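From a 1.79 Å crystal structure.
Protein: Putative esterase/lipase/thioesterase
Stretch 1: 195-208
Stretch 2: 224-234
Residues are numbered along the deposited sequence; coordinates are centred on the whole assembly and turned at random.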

# COMPACT_ATOMS: atom_id res chain seq x y z
N SER A 195 2.11 9.51 11.46
CA SER A 195 3.38 8.90 11.16
C SER A 195 3.52 7.54 11.85
O SER A 195 3.49 7.46 13.06
CB SER A 195 4.54 9.79 11.61
OG SER A 195 4.52 11.05 10.95
N PRO A 196 3.68 6.48 11.07
CA PRO A 196 3.93 5.14 11.57
C PRO A 196 5.10 5.04 12.57
O PRO A 196 5.04 4.26 13.50
CB PRO A 196 4.21 4.37 10.27
CG PRO A 196 3.38 5.05 9.32
CD PRO A 196 3.49 6.44 9.61
N VAL A 197 6.16 5.85 12.41
CA VAL A 197 7.26 5.79 13.36
C VAL A 197 6.80 6.16 14.78
O VAL A 197 7.43 5.74 15.74
CB VAL A 197 8.48 6.67 12.99
CG1 VAL A 197 9.08 6.23 11.74
CG2 VAL A 197 8.11 8.16 12.97
N GLU A 198 5.69 6.90 14.89
CA GLU A 198 5.14 7.31 16.20
C GLU A 198 4.26 6.30 16.91
O GLU A 198 3.87 6.50 18.06
CB GLU A 198 4.32 8.58 16.01
CG GLU A 198 5.17 9.69 15.53
CD GLU A 198 6.25 10.07 16.53
OE1 GLU A 198 5.91 10.33 17.70
OE2 GLU A 198 7.44 10.11 16.12
N MSE A 199 3.92 5.21 16.22
CA MSE A 199 3.00 4.24 16.76
C MSE A 199 3.69 3.36 17.71
O MSE A 199 4.65 2.70 17.37
CB MSE A 199 2.40 3.42 15.62
CG MSE A 199 1.40 4.15 14.90
SE MSE A 199 1.07 3.17 13.14
CE MSE A 199 0.70 1.33 13.73
N GLN A 200 3.19 3.37 18.93
CA GLN A 200 3.77 2.55 19.98
C GLN A 200 3.02 1.28 20.19
O GLN A 200 3.58 0.30 20.66
CB GLN A 200 3.85 3.37 21.25
CG GLN A 200 4.59 4.68 21.07
CD GLN A 200 6.01 4.49 20.55
OE1 GLN A 200 6.62 3.41 20.69
NE2 GLN A 200 6.55 5.54 19.93
N ASN A 201 1.75 1.26 19.85
CA ASN A 201 0.95 0.09 20.06
C ASN A 201 0.68 -0.50 18.72
O ASN A 201 0.19 0.20 17.84
CB ASN A 201 -0.36 0.47 20.73
CG ASN A 201 -0.12 1.21 22.03
OD1 ASN A 201 -0.57 2.35 22.20
ND2 ASN A 201 0.66 0.58 22.93
N ARG A 202 1.05 -1.77 18.53
CA ARG A 202 0.82 -2.40 17.26
C ARG A 202 0.30 -3.81 17.40
O ARG A 202 0.68 -4.51 18.31
CB ARG A 202 2.10 -2.41 16.44
CG ARG A 202 2.63 -1.00 16.19
CD ARG A 202 3.87 -1.00 15.39
NE ARG A 202 4.97 -1.78 15.97
CZ ARG A 202 5.84 -1.34 16.86
NH1 ARG A 202 5.78 -0.11 17.35
NH2 ARG A 202 6.81 -2.15 17.27
N TYR A 203 -0.65 -4.17 16.56
CA TYR A 203 -1.04 -5.55 16.47
C TYR A 203 0.19 -6.38 16.16
O TYR A 203 1.14 -5.93 15.48
CB TYR A 203 -2.07 -5.77 15.35
CG TYR A 203 -3.46 -5.23 15.68
CD1 TYR A 203 -4.21 -5.79 16.71
CD2 TYR A 203 -4.03 -4.21 14.93
CE1 TYR A 203 -5.43 -5.33 17.00
CE2 TYR A 203 -5.28 -3.75 15.22
CZ TYR A 203 -5.98 -4.31 16.26
OH TYR A 203 -7.26 -3.87 16.53
N ASP A 204 0.17 -7.61 16.66
CA ASP A 204 1.24 -8.54 16.46
C ASP A 204 1.17 -9.01 15.00
O ASP A 204 0.13 -9.55 14.53
CB ASP A 204 1.08 -9.74 17.39
CG ASP A 204 1.22 -9.36 18.87
OD1 ASP A 204 0.23 -8.93 19.48
OD2 ASP A 204 2.32 -9.54 19.39
N ALA A 205 2.28 -8.83 14.31
CA ALA A 205 2.38 -9.20 12.88
C ALA A 205 3.83 -9.08 12.48
O ALA A 205 4.56 -8.29 13.08
CB ALA A 205 1.55 -8.31 12.03
N LYS A 206 4.26 -9.88 11.51
CA LYS A 206 5.64 -9.80 11.04
C LYS A 206 5.62 -8.69 9.99
O LYS A 206 4.92 -8.79 8.96
CB LYS A 206 6.10 -11.12 10.44
CG LYS A 206 7.62 -11.22 10.21
CD LYS A 206 7.96 -12.62 9.67
CE LYS A 206 9.47 -13.01 9.64
NZ LYS A 206 9.61 -14.47 9.11
N VAL A 207 6.41 -7.66 10.25
CA VAL A 207 6.52 -6.52 9.40
C VAL A 207 7.88 -6.56 8.70
O VAL A 207 8.90 -6.69 9.33
CB VAL A 207 6.46 -5.18 10.22
CG1 VAL A 207 6.58 -3.96 9.23
CG2 VAL A 207 5.18 -5.08 11.01
N THR A 208 7.86 -6.40 7.38
CA THR A 208 9.08 -6.41 6.56
C THR A 208 9.01 -5.16 5.67
O THR A 208 8.11 -5.04 4.86
CB THR A 208 9.20 -7.68 5.71
OG1 THR A 208 9.17 -8.86 6.54
CG2 THR A 208 10.54 -7.67 4.94
N ILE A 224 14.35 2.79 6.54
CA ILE A 224 15.15 2.48 7.71
C ILE A 224 14.57 3.13 8.97
O ILE A 224 14.69 2.58 10.07
CB ILE A 224 16.66 2.84 7.49
CG1 ILE A 224 17.55 2.30 8.62
CG2 ILE A 224 16.87 4.32 7.39
CD1 ILE A 224 17.70 0.84 8.67
N TRP A 225 13.95 4.31 8.84
CA TRP A 225 13.27 4.88 9.99
C TRP A 225 12.20 3.95 10.55
O TRP A 225 12.12 3.79 11.79
CB TRP A 225 12.68 6.25 9.74
CG TRP A 225 13.73 7.30 9.56
CD1 TRP A 225 14.97 7.36 10.14
CD2 TRP A 225 13.61 8.47 8.75
NE1 TRP A 225 15.63 8.48 9.71
CE2 TRP A 225 14.83 9.18 8.86
CE3 TRP A 225 12.60 8.98 7.95
CZ2 TRP A 225 15.05 10.39 8.19
CZ3 TRP A 225 12.82 10.19 7.28
CH2 TRP A 225 14.05 10.87 7.40
N LEU A 226 11.43 3.32 9.65
CA LEU A 226 10.36 2.38 10.07
C LEU A 226 10.99 1.12 10.68
O LEU A 226 10.56 0.62 11.75
CB LEU A 226 9.43 2.03 8.88
CG LEU A 226 8.17 1.23 9.32
CD1 LEU A 226 7.43 1.89 10.46
CD2 LEU A 226 7.21 0.92 8.18
N VAL A 227 12.02 0.62 10.01
CA VAL A 227 12.76 -0.54 10.48
C VAL A 227 13.29 -0.29 11.90
O VAL A 227 13.11 -1.13 12.81
CB VAL A 227 13.89 -0.93 9.49
CG1 VAL A 227 14.77 -1.98 10.11
CG2 VAL A 227 13.33 -1.38 8.18
N GLU A 228 13.91 0.88 12.12
CA GLU A 228 14.41 1.24 13.44
C GLU A 228 13.35 1.36 14.53
O GLU A 228 13.52 0.82 15.62
CB GLU A 228 15.15 2.57 13.40
CG GLU A 228 16.52 2.48 12.77
CD GLU A 228 17.22 3.83 12.65
OE1 GLU A 228 16.57 4.91 12.77
OE2 GLU A 228 18.44 3.76 12.40
N ALA A 229 12.29 2.10 14.23
CA ALA A 229 11.21 2.34 15.20
C ALA A 229 10.52 1.05 15.66
O ALA A 229 10.22 0.89 16.82
CB ALA A 229 10.20 3.26 14.61
N TRP A 230 10.32 0.12 14.74
CA TRP A 230 9.53 -1.10 15.02
C TRP A 230 10.35 -2.38 15.11
O TRP A 230 9.80 -3.50 15.25
CB TRP A 230 8.54 -1.26 13.85
CG TRP A 230 7.38 -0.27 13.74
CD1 TRP A 230 7.22 0.94 14.38
CD2 TRP A 230 6.26 -0.39 12.85
NE1 TRP A 230 6.03 1.51 14.00
CE2 TRP A 230 5.42 0.71 13.06
CE3 TRP A 230 5.84 -1.40 11.95
CZ2 TRP A 230 4.25 0.89 12.36
CZ3 TRP A 230 4.62 -1.22 11.26
CH2 TRP A 230 3.85 -0.08 11.48
N ASP A 231 11.67 -2.25 14.99
CA ASP A 231 12.50 -3.43 14.89
C ASP A 231 11.95 -4.42 13.80
O ASP A 231 11.81 -5.65 14.03
CB ASP A 231 12.60 -4.07 16.26
CG ASP A 231 13.72 -5.09 16.38
OD1 ASP A 231 14.59 -5.16 15.47
OD2 ASP A 231 13.72 -5.83 17.40
N ALA A 232 11.61 -3.88 12.62
CA ALA A 232 11.02 -4.69 11.57
C ALA A 232 12.11 -5.34 10.75
O ALA A 232 13.26 -4.94 10.86
CB ALA A 232 10.15 -3.81 10.64
N ASP A 233 11.77 -6.38 9.97
CA ASP A 233 12.73 -6.93 8.98
C ASP A 233 12.90 -5.82 7.92
O ASP A 233 12.09 -4.88 7.82
CB ASP A 233 12.27 -8.23 8.31
CG ASP A 233 12.32 -9.46 9.27
OD1 ASP A 233 12.59 -9.26 10.48
OD2 ASP A 233 12.08 -10.61 8.82
N HIS A 234 13.98 -5.92 7.13
CA HIS A 234 14.32 -4.94 6.13
C HIS A 234 14.94 -5.60 4.93
O HIS A 234 15.94 -6.25 5.08
CB HIS A 234 15.34 -3.97 6.75
CG HIS A 234 15.65 -2.77 5.90
ND1 HIS A 234 16.71 -1.93 6.20
CD2 HIS A 234 15.01 -2.22 4.83
CE1 HIS A 234 16.72 -0.93 5.33
NE2 HIS A 234 15.71 -1.08 4.50
O HOH W 1 7.95 0.84 19.31
O HOH W 2 8.89 2.93 18.38
O HOH W 3 10.84 -11.00 6.62

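The contact is built around one buried tryptophan, Trp230, held by the first stretch through a hydrogen bond, an arginine stack and apolar packing, and it passes at its far end into a parallel strand pairing. Trp230 has the largest area covered by the other stretch, and its CA-to-CB bond points toward that stretch. Its indole NE1 donates to the backbone O of Pro196 at 3.0 Å; the acceptor lies near the ring plane, but the N-H...O angle of 136° makes the bond bent. The same carbonyl O also accepts from Met199 N, 3.1 Å away, just after the short 3-10 segment.

Arg202 covers one face of the indole. Its guanidinium lies flat on the ring, with planes at 11° and CZ 3.8 Å from the centroid of the five-membered ring, a cation-pi arrangement; CD, 3.5 Å from the same centroid, adds a CH-pi contact. A weak hydrogen bond from Arg202 NH1 to Met199 O (3.0 Å) ties the guanidinium back to its own loop, and the O of water 1 accepts from Arg202 NH1 at 3.1 Å.

At the ring edge, Val207 CG1 approaches Trp230 CE3 (3.8 Å); the selenomethionine Met199 brings CE to 3.8 Å from Trp230 CZ2, with SE at the edge of the six-membered ring, 5.3 Å from its centroid. Pro196 CB sits 4.1 Å from both Trp230 CZ2 and Leu226 CD1, while Val197 packs along the helix, its CB 4.1 Å from Ala229 CB and its CG1 4.1 Å from Trp225 CB.

After the helix, Asp231 adopts positive phi and the chain turns into the strand. Asp233 N donates to Val207 O (3.0 Å), and Thr208 pairs with Asp233 in a parallel bridge, their side chains on the same sheet face. There the O of water 3 lies 2.7 Å from Thr208 OG1 and donates to Asp233 OD2 at 2.6 Å. Lys206 NZ remains 4.6 Å from Asp233 OD2, beyond a salt bridge.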